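Local coordinates for sporozoite surface protein 2 (Plasmodium vivax, PDB 4HQO) that probably serves as the sporozoite's adhesive receptor for gliding motility, binding its partners through a metal-carrying von Willebrand factor A domain and a thrombospondin repeat, at residues G29-N35 / G161-G165; N63-T69 / T102-A108; A143-A147 / F170-I174. The protein carries 4 engineered substitutions. All coordinates share one frame; numbering follows the deposited sequence.

Contact 1: G29-N35 / G161-G165. With MG (magnesium ion), chain E.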
# COMPACT_ATOMS: atom_id res chain seq x y z
N GLY A 29 21.82 -18.96 4.91
CA GLY A 29 23.02 -19.65 4.46
C GLY A 29 22.90 -20.32 3.10
O GLY A 29 23.86 -20.34 2.35
N SER A 30 21.73 -20.87 2.79
CA SER A 30 21.55 -21.53 1.49
C SER A 30 21.65 -20.57 0.30
O SER A 30 21.96 -20.98 -0.82
CB SER A 30 20.25 -22.33 1.44
OG SER A 30 19.13 -21.49 1.64
N ILE A 31 21.40 -19.29 0.53
CA ILE A 31 21.58 -18.32 -0.55
C ILE A 31 23.04 -18.31 -1.01
O ILE A 31 23.34 -18.47 -2.19
CB ILE A 31 21.14 -16.92 -0.11
CG1 ILE A 31 19.65 -16.96 0.26
CG2 ILE A 31 21.40 -15.90 -1.21
CD1 ILE A 31 18.77 -17.50 -0.85
N GLY A 32 23.96 -18.17 -0.06
CA GLY A 32 25.37 -18.25 -0.38
C GLY A 32 25.98 -16.88 -0.64
O GLY A 32 25.37 -16.02 -1.27
N TYR A 33 27.20 -16.69 -0.14
CA TYR A 33 27.92 -15.46 -0.36
C TYR A 33 28.16 -15.12 -1.84
O TYR A 33 27.87 -14.00 -2.25
CB TYR A 33 29.25 -15.46 0.41
CG TYR A 33 30.06 -14.20 0.19
CD1 TYR A 33 29.70 -13.01 0.81
CD2 TYR A 33 31.16 -14.19 -0.66
CE1 TYR A 33 30.42 -11.86 0.62
CE2 TYR A 33 31.90 -13.02 -0.87
CZ TYR A 33 31.51 -11.86 -0.22
OH TYR A 33 32.21 -10.70 -0.41
N PRO A 34 28.68 -16.08 -2.63
CA PRO A 34 28.92 -15.70 -4.03
C PRO A 34 27.65 -15.24 -4.73
O PRO A 34 27.70 -14.28 -5.50
CB PRO A 34 29.46 -16.98 -4.66
CG PRO A 34 30.04 -17.75 -3.53
CD PRO A 34 29.14 -17.46 -2.36
N ASN A 35 26.52 -15.88 -4.44
CA ASN A 35 25.26 -15.48 -5.05
C ASN A 35 24.78 -14.13 -4.53
O ASN A 35 24.23 -13.33 -5.29
CB ASN A 35 24.18 -16.55 -4.81
CG ASN A 35 22.96 -16.35 -5.67
OD1 ASN A 35 22.01 -15.68 -5.26
ND2 ASN A 35 22.98 -16.90 -6.88
N GLY A 161 13.16 -15.45 -7.63
CA GLY A 161 14.07 -16.51 -7.26
C GLY A 161 15.51 -16.02 -7.18
O GLY A 161 16.02 -15.44 -8.13
N ILE A 162 16.14 -16.23 -6.03
CA ILE A 162 17.57 -15.95 -5.87
C ILE A 162 18.24 -17.14 -5.20
O ILE A 162 17.56 -18.01 -4.65
CB ILE A 162 17.84 -14.71 -4.99
CG1 ILE A 162 17.15 -14.85 -3.63
CG2 ILE A 162 17.43 -13.42 -5.71
CD1 ILE A 162 17.69 -13.89 -2.56
N GLY A 163 19.56 -17.18 -5.21
CA GLY A 163 20.30 -18.21 -4.51
C GLY A 163 20.91 -19.23 -5.44
O GLY A 163 20.47 -19.39 -6.58
N GLN A 164 21.94 -19.91 -4.93
CA GLN A 164 22.69 -20.89 -5.71
C GLN A 164 21.89 -22.15 -6.02
O GLN A 164 22.13 -22.81 -7.03
CB GLN A 164 23.99 -21.26 -4.98
CG GLN A 164 23.78 -21.93 -3.62
CD GLN A 164 25.04 -21.93 -2.77
OE1 GLN A 164 26.14 -21.72 -3.27
NE2 GLN A 164 24.87 -22.16 -1.47
N GLY A 165 20.94 -22.48 -5.15
CA GLY A 165 20.14 -23.69 -5.32
C GLY A 165 18.65 -23.44 -5.09
O GLY A 165 18.13 -23.67 -4.00
MG MG E . 17.91 -21.01 3.47
O HOH W 1 25.91 -22.10 0.91
O HOH W 2 20.15 -21.12 -2.66
O HOH W 3 19.57 -21.74 4.68
O HOH W 4 26.25 -18.53 -3.58
O HOH W 5 20.42 -17.16 -8.50
O HOH W 6 16.44 -20.13 2.15
O HOH W 7 17.22 -22.99 3.82
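N35 reaches from the first turn of helix 33-49 to the loop after strand 156-161, and its OD1 takes the backbone N-H of G163 at 2.9 Å in a bent, weak bond. Its amide lies over the G163 backbone, with CG 3.4 Å from G163 CA; I31 CD1 also packs on G163 CA. With CG anti to the backbone N (chi1 -167°), the amide is turned off the helix toward the loop. Q164 reaches back to the 30-31 turn with two weak bonds: NE2 to S30 O at 3.2 Å, and the backbone N to I31 O, a long one. On the buried side, I31 CD1 meets I162 CD1 at 4.1 Å.

Waters supplement these weak direct bonds. One joins G29 O to Q164 NE2, another links N35 ND2 with G163 O, and a third ties I31 O to N35 N and donates weakly to Q164 OE1. Further out, S30 OG binds the magnesium ion at 2.2 Å and is hydrogen-bonded to D134; S28 and T103 complete the protein ligands. Residues 162-164 thus pack against the ligand-bearing turn, the Asp-x-Ser-x-Ser segment of the metal ion-dependent adhesion site (MIDAS) of von Willebrand factor A domains.

Contact 2: N63-T69 / T102-A108. Engineered in segment 63-69: S67 (natural residue Asn). Engineered in segment 102-108: S104 (natural residue Asn). With MG (magnesium ion), chain E.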
# COMPACT_ATOMS: atom_id res chain seq x y z
N ASN A 63 12.78 -6.02 4.75
CA ASN A 63 13.11 -6.95 5.81
C ASN A 63 14.11 -7.97 5.30
O ASN A 63 13.98 -8.51 4.19
CB ASN A 63 11.85 -7.70 6.29
CG ASN A 63 12.05 -8.37 7.63
OD1 ASN A 63 12.76 -9.38 7.74
ND2 ASN A 63 11.42 -7.82 8.66
N LEU A 64 15.10 -8.26 6.13
CA LEU A 64 16.09 -9.28 5.83
C LEU A 64 15.82 -10.50 6.71
O LEU A 64 15.84 -10.40 7.95
CB LEU A 64 17.49 -8.75 6.13
CG LEU A 64 18.66 -9.69 5.85
CD1 LEU A 64 18.81 -9.90 4.35
CD2 LEU A 64 19.93 -9.12 6.43
N PHE A 65 15.55 -11.65 6.11
CA PHE A 65 15.29 -12.83 6.95
C PHE A 65 16.31 -13.95 6.77
O PHE A 65 16.78 -14.23 5.67
CB PHE A 65 13.86 -13.33 6.78
CG PHE A 65 13.52 -13.82 5.40
CD1 PHE A 65 13.06 -12.94 4.42
CD2 PHE A 65 13.61 -15.17 5.08
CE1 PHE A 65 12.73 -13.39 3.15
CE2 PHE A 65 13.28 -15.64 3.81
CZ PHE A 65 12.83 -14.75 2.84
N GLY A 66 16.66 -14.58 7.88
CA GLY A 66 17.64 -15.63 7.91
C GLY A 66 17.34 -16.42 9.16
O GLY A 66 16.20 -16.83 9.34
N SER A 67 18.34 -16.61 10.02
CA SER A 67 18.12 -17.25 11.31
C SER A 67 17.16 -16.42 12.13
O SER A 67 16.37 -16.94 12.92
CB SER A 67 19.44 -17.41 12.08
OG SER A 67 20.19 -18.51 11.60
N TYR A 68 17.25 -15.11 11.94
CA TYR A 68 16.40 -14.15 12.64
C TYR A 68 15.76 -13.29 11.56
O TYR A 68 15.93 -13.57 10.37
CB TYR A 68 17.28 -13.31 13.57
CG TYR A 68 16.55 -12.76 14.78
CD1 TYR A 68 15.81 -13.60 15.61
CD2 TYR A 68 16.62 -11.41 15.10
CE1 TYR A 68 15.15 -13.10 16.72
CE2 TYR A 68 15.96 -10.89 16.20
CZ TYR A 68 15.23 -11.74 17.01
OH TYR A 68 14.58 -11.23 18.11
N THR A 69 15.00 -12.27 11.94
CA THR A 69 14.54 -11.29 10.96
C THR A 69 15.03 -9.91 11.36
O THR A 69 15.18 -9.61 12.55
CB THR A 69 12.99 -11.24 10.77
OG1 THR A 69 12.35 -10.81 11.98
CG2 THR A 69 12.45 -12.59 10.34
N THR A 102 19.54 -20.26 9.07
CA THR A 102 18.33 -20.86 8.54
C THR A 102 17.45 -19.77 7.89
O THR A 102 17.94 -18.68 7.60
CB THR A 102 17.60 -21.65 9.63
OG1 THR A 102 17.43 -20.82 10.78
CG2 THR A 102 18.45 -22.90 10.05
N THR A 103 16.18 -20.06 7.64
CA THR A 103 15.35 -19.23 6.76
C THR A 103 13.99 -18.89 7.37
O THR A 103 13.01 -19.60 7.14
CB THR A 103 15.14 -19.93 5.41
OG1 THR A 103 16.39 -20.49 4.97
CG2 THR A 103 14.61 -18.96 4.36
N SER A 104 13.93 -17.82 8.16
CA SER A 104 12.71 -17.40 8.83
C SER A 104 11.70 -16.74 7.88
O SER A 104 11.33 -15.57 8.04
CB SER A 104 13.05 -16.44 9.96
OG SER A 104 13.78 -17.10 10.98
N MET A 105 11.23 -17.50 6.90
CA MET A 105 10.39 -16.90 5.85
C MET A 105 8.99 -16.56 6.37
O MET A 105 8.42 -15.53 6.03
CB MET A 105 10.31 -17.83 4.64
CG MET A 105 9.47 -17.29 3.50
SD MET A 105 9.26 -18.48 2.18
CE MET A 105 10.97 -18.71 1.68
N THR A 106 8.43 -17.44 7.20
CA THR A 106 7.11 -17.23 7.78
C THR A 106 7.12 -15.97 8.65
O THR A 106 6.21 -15.16 8.59
CB THR A 106 6.68 -18.44 8.62
OG1 THR A 106 6.52 -19.58 7.76
CG2 THR A 106 5.36 -18.17 9.38
N ALA A 107 8.17 -15.81 9.45
CA ALA A 107 8.29 -14.63 10.32
C ALA A 107 8.38 -13.31 9.53
O ALA A 107 7.82 -12.29 9.94
CB ALA A 107 9.46 -14.78 11.30
N ALA A 108 9.08 -13.32 8.40
CA ALA A 108 9.18 -12.11 7.57
C ALA A 108 7.81 -11.74 6.99
O ALA A 108 7.40 -10.58 7.01
CB ALA A 108 10.20 -12.31 6.46
MG MG E . 17.91 -21.01 3.47
O HOH W 8 15.45 -19.38 12.29
O HOH W 6 16.44 -20.13 2.15
O HOH W 7 17.22 -22.99 3.82
O HOH W 3 19.57 -21.74 4.68
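Two donors of S104 converge on one acceptor, G66 O: the backbone N at 2.7 Å and the hydroxyl OG at 2.9 Å. Both come in somewhat tilted from the carbonyl plane, by 19° and 22°, so this carbonyl, just past the end of strand 58-65, is held twice by the turn that leads into helix 105-117. S104 is an engineered residue (Asn in the natural protein), as is S67, whose OG accepts the N-H of T102 at 3.1 Å. A water adds a further link, donating to S67 O and also hydrogen-bonded to T102 OG1.

These bonds fasten the 66-68 turn to the loop carrying T103, the threonine of the metal ion-dependent adhesion site in this von Willebrand factor A domain. T103 OG1 binds the magnesium ion at 2.2 Å, beside S28 and S30, while its backbone N is hydrogen-bonded to N138 OD1. The threonine's two branches have separate jobs: OG1 goes to the metal, and CG2, anti to the backbone N, turns to the F65 ring.

The apolar part centres on F65. T103 CG2 sits at the edge of its ring, near the ring plane, 3.6 Å from CE2. A108 CB approaches obliquely, 3.6 Å from CD1, and the M105 backbone and CB pack along the CD2-CE2 side. A chi1 of 63° directs the ring from the strand toward the start of helix 105-117; L24 of the adjacent strand 19-26 and L131 of strand 126-133 also touch it. Nearer the surface, T69 CG2 lies 3.8 Å from A107 CB, and the same methyl packs on S104 CB.

Contact 3: A143-A147 / F170-I174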
# COMPACT_ATOMS: atom_id res chain seq x y z
N ALA A 143 4.89 -21.19 5.87
CA ALA A 143 5.13 -20.11 4.91
C ALA A 143 3.99 -20.01 3.89
O ALA A 143 3.55 -18.91 3.56
CB ALA A 143 6.50 -20.28 4.21
N LEU A 144 3.51 -21.15 3.40
CA LEU A 144 2.38 -21.15 2.47
C LEU A 144 1.13 -20.59 3.13
O LEU A 144 0.32 -19.90 2.51
CB LEU A 144 2.09 -22.57 1.98
CG LEU A 144 3.10 -23.25 1.04
CD1 LEU A 144 2.64 -24.65 0.70
CD2 LEU A 144 3.29 -22.45 -0.23
N GLU A 145 0.97 -20.90 4.41
CA GLU A 145 -0.23 -20.55 5.16
C GLU A 145 -0.33 -19.03 5.33
O GLU A 145 -1.39 -18.45 5.10
CB GLU A 145 -0.21 -21.22 6.53
CG GLU A 145 -1.44 -20.94 7.37
CD GLU A 145 -1.29 -21.45 8.80
OE1 GLU A 145 -0.18 -21.35 9.36
OE2 GLU A 145 -2.27 -21.96 9.35
N VAL A 146 0.76 -18.40 5.73
CA VAL A 146 0.74 -16.96 5.92
C VAL A 146 0.66 -16.21 4.59
O VAL A 146 -0.02 -15.18 4.50
CB VAL A 146 1.94 -16.45 6.76
CG1 VAL A 146 3.25 -16.78 6.08
CG2 VAL A 146 1.82 -14.95 6.99
N ALA A 147 1.32 -16.73 3.55
CA ALA A 147 1.22 -16.12 2.22
C ALA A 147 -0.23 -16.14 1.77
O ALA A 147 -0.74 -15.17 1.22
CB ALA A 147 2.07 -16.87 1.24
N PHE A 170 8.61 -24.99 -5.03
CA PHE A 170 8.04 -24.28 -3.89
C PHE A 170 7.79 -22.81 -4.20
O PHE A 170 6.76 -22.26 -3.79
CB PHE A 170 8.91 -24.40 -2.63
CG PHE A 170 8.31 -23.68 -1.44
CD1 PHE A 170 7.36 -24.31 -0.65
CD2 PHE A 170 8.65 -22.36 -1.16
CE1 PHE A 170 6.78 -23.65 0.42
CE2 PHE A 170 8.07 -21.69 -0.09
CZ PHE A 170 7.14 -22.35 0.70
N ASN A 171 8.73 -22.16 -4.88
CA ASN A 171 8.56 -20.76 -5.24
C ASN A 171 7.30 -20.54 -6.07
O ASN A 171 6.57 -19.58 -5.84
CB ASN A 171 9.78 -20.22 -6.00
CG ASN A 171 10.91 -19.80 -5.07
OD1 ASN A 171 10.72 -19.68 -3.86
ND2 ASN A 171 12.08 -19.54 -5.64
N ARG A 172 7.06 -21.44 -7.03
CA ARG A 172 5.88 -21.35 -7.87
C ARG A 172 4.63 -21.60 -7.05
O ARG A 172 3.58 -20.98 -7.26
CB ARG A 172 5.95 -22.36 -9.02
CG ARG A 172 6.95 -22.01 -10.12
CD ARG A 172 6.92 -23.03 -11.26
NE ARG A 172 6.16 -22.54 -12.41
CZ ARG A 172 4.94 -22.95 -12.73
NH1 ARG A 172 4.32 -23.86 -12.00
NH2 ARG A 172 4.33 -22.44 -13.80
N LEU A 173 4.73 -22.53 -6.10
CA LEU A 173 3.59 -22.87 -5.26
C LEU A 173 3.19 -21.67 -4.40
O LEU A 173 2.04 -21.27 -4.39
CB LEU A 173 3.90 -24.10 -4.39
CG LEU A 173 2.74 -24.65 -3.58
CD1 LEU A 173 1.59 -25.05 -4.49
CD2 LEU A 173 3.22 -25.84 -2.76
N ILE A 174 4.15 -21.08 -3.70
CA ILE A 174 3.83 -19.95 -2.85
C ILE A 174 3.39 -18.72 -3.67
O ILE A 174 2.63 -17.89 -3.20
CB ILE A 174 4.97 -19.61 -1.86
CG1 ILE A 174 4.45 -18.74 -0.71
CG2 ILE A 174 6.17 -18.93 -2.57
CD1 ILE A 174 5.43 -18.60 0.45
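L144 lays its CD2 methyl against helix 168-175, 3.7 Å from I174 CB and equally near I174 CA, while the same methyl lies 3.7 Å from F170 CE1. Its approach to the phenyl ring is oblique, and the two side chains run past one another in opposite directions, each reaching toward the other's helix. The second methyl, CD1, turns outward and meets L173 CD2 at 3.7 Å, the two leucines crossing at about a right angle. The fork of L144 therefore divides its contacts: one prong faces F170 and I174 in the interior, the other L173 at the exposed margin. It is a chi1 of -69°, with CG anti to the carbonyl carbon, that swings the fork across the gap.

Helices 140-152 and 168-175 lie side by side on one face of the central, mostly parallel sheet, as in the Rossmann-like alpha/beta fold of von Willebrand factor A domains. Strand 156-161 comes between them in the chain. Their short segments run nearly parallel, crossing at -28° with the axes 10.7 Å apart, and no hydrogen bond passes between them; the contact is van der Waals packing, mostly methyls and one ring.

On the sheet side, the small residues A143 and A147, one turn apart, let I174 come close. I174 CG1 rests 3.6 Å from A147 CB, and the extended chain carries CD1 on to the backbone, 3.6 Å from A143 O. F170 presents its edge, not a face, to A143, with CZ 4.1 Å from A143 CB. P137 touches both A143 and F170 from the loop before helix 140-152, and V159 of strand 156-161 touches I174.

How the contacts relate
All three contacts belong to the von Willebrand factor A domain, but their chemistry shifts with distance from the metal. Contacts 1 and 2 approach the magnesium ion from different loops, one supplying S30 and the other T103, and they share three metal-bound waters although their protein atoms do not touch. Both are only partly buried; contact 1 relies on weak direct bonds and several waters, contact 2 on direct bonds, one bridging water and a larger apolar part around F65. Contact 3 is buried, apolar and free of cross-helix hydrogen bonds. It meets contact 2 where M105 SD packs on A143 and F170, and contact 1 at the end of strand 156-161, where N171 lies against G161.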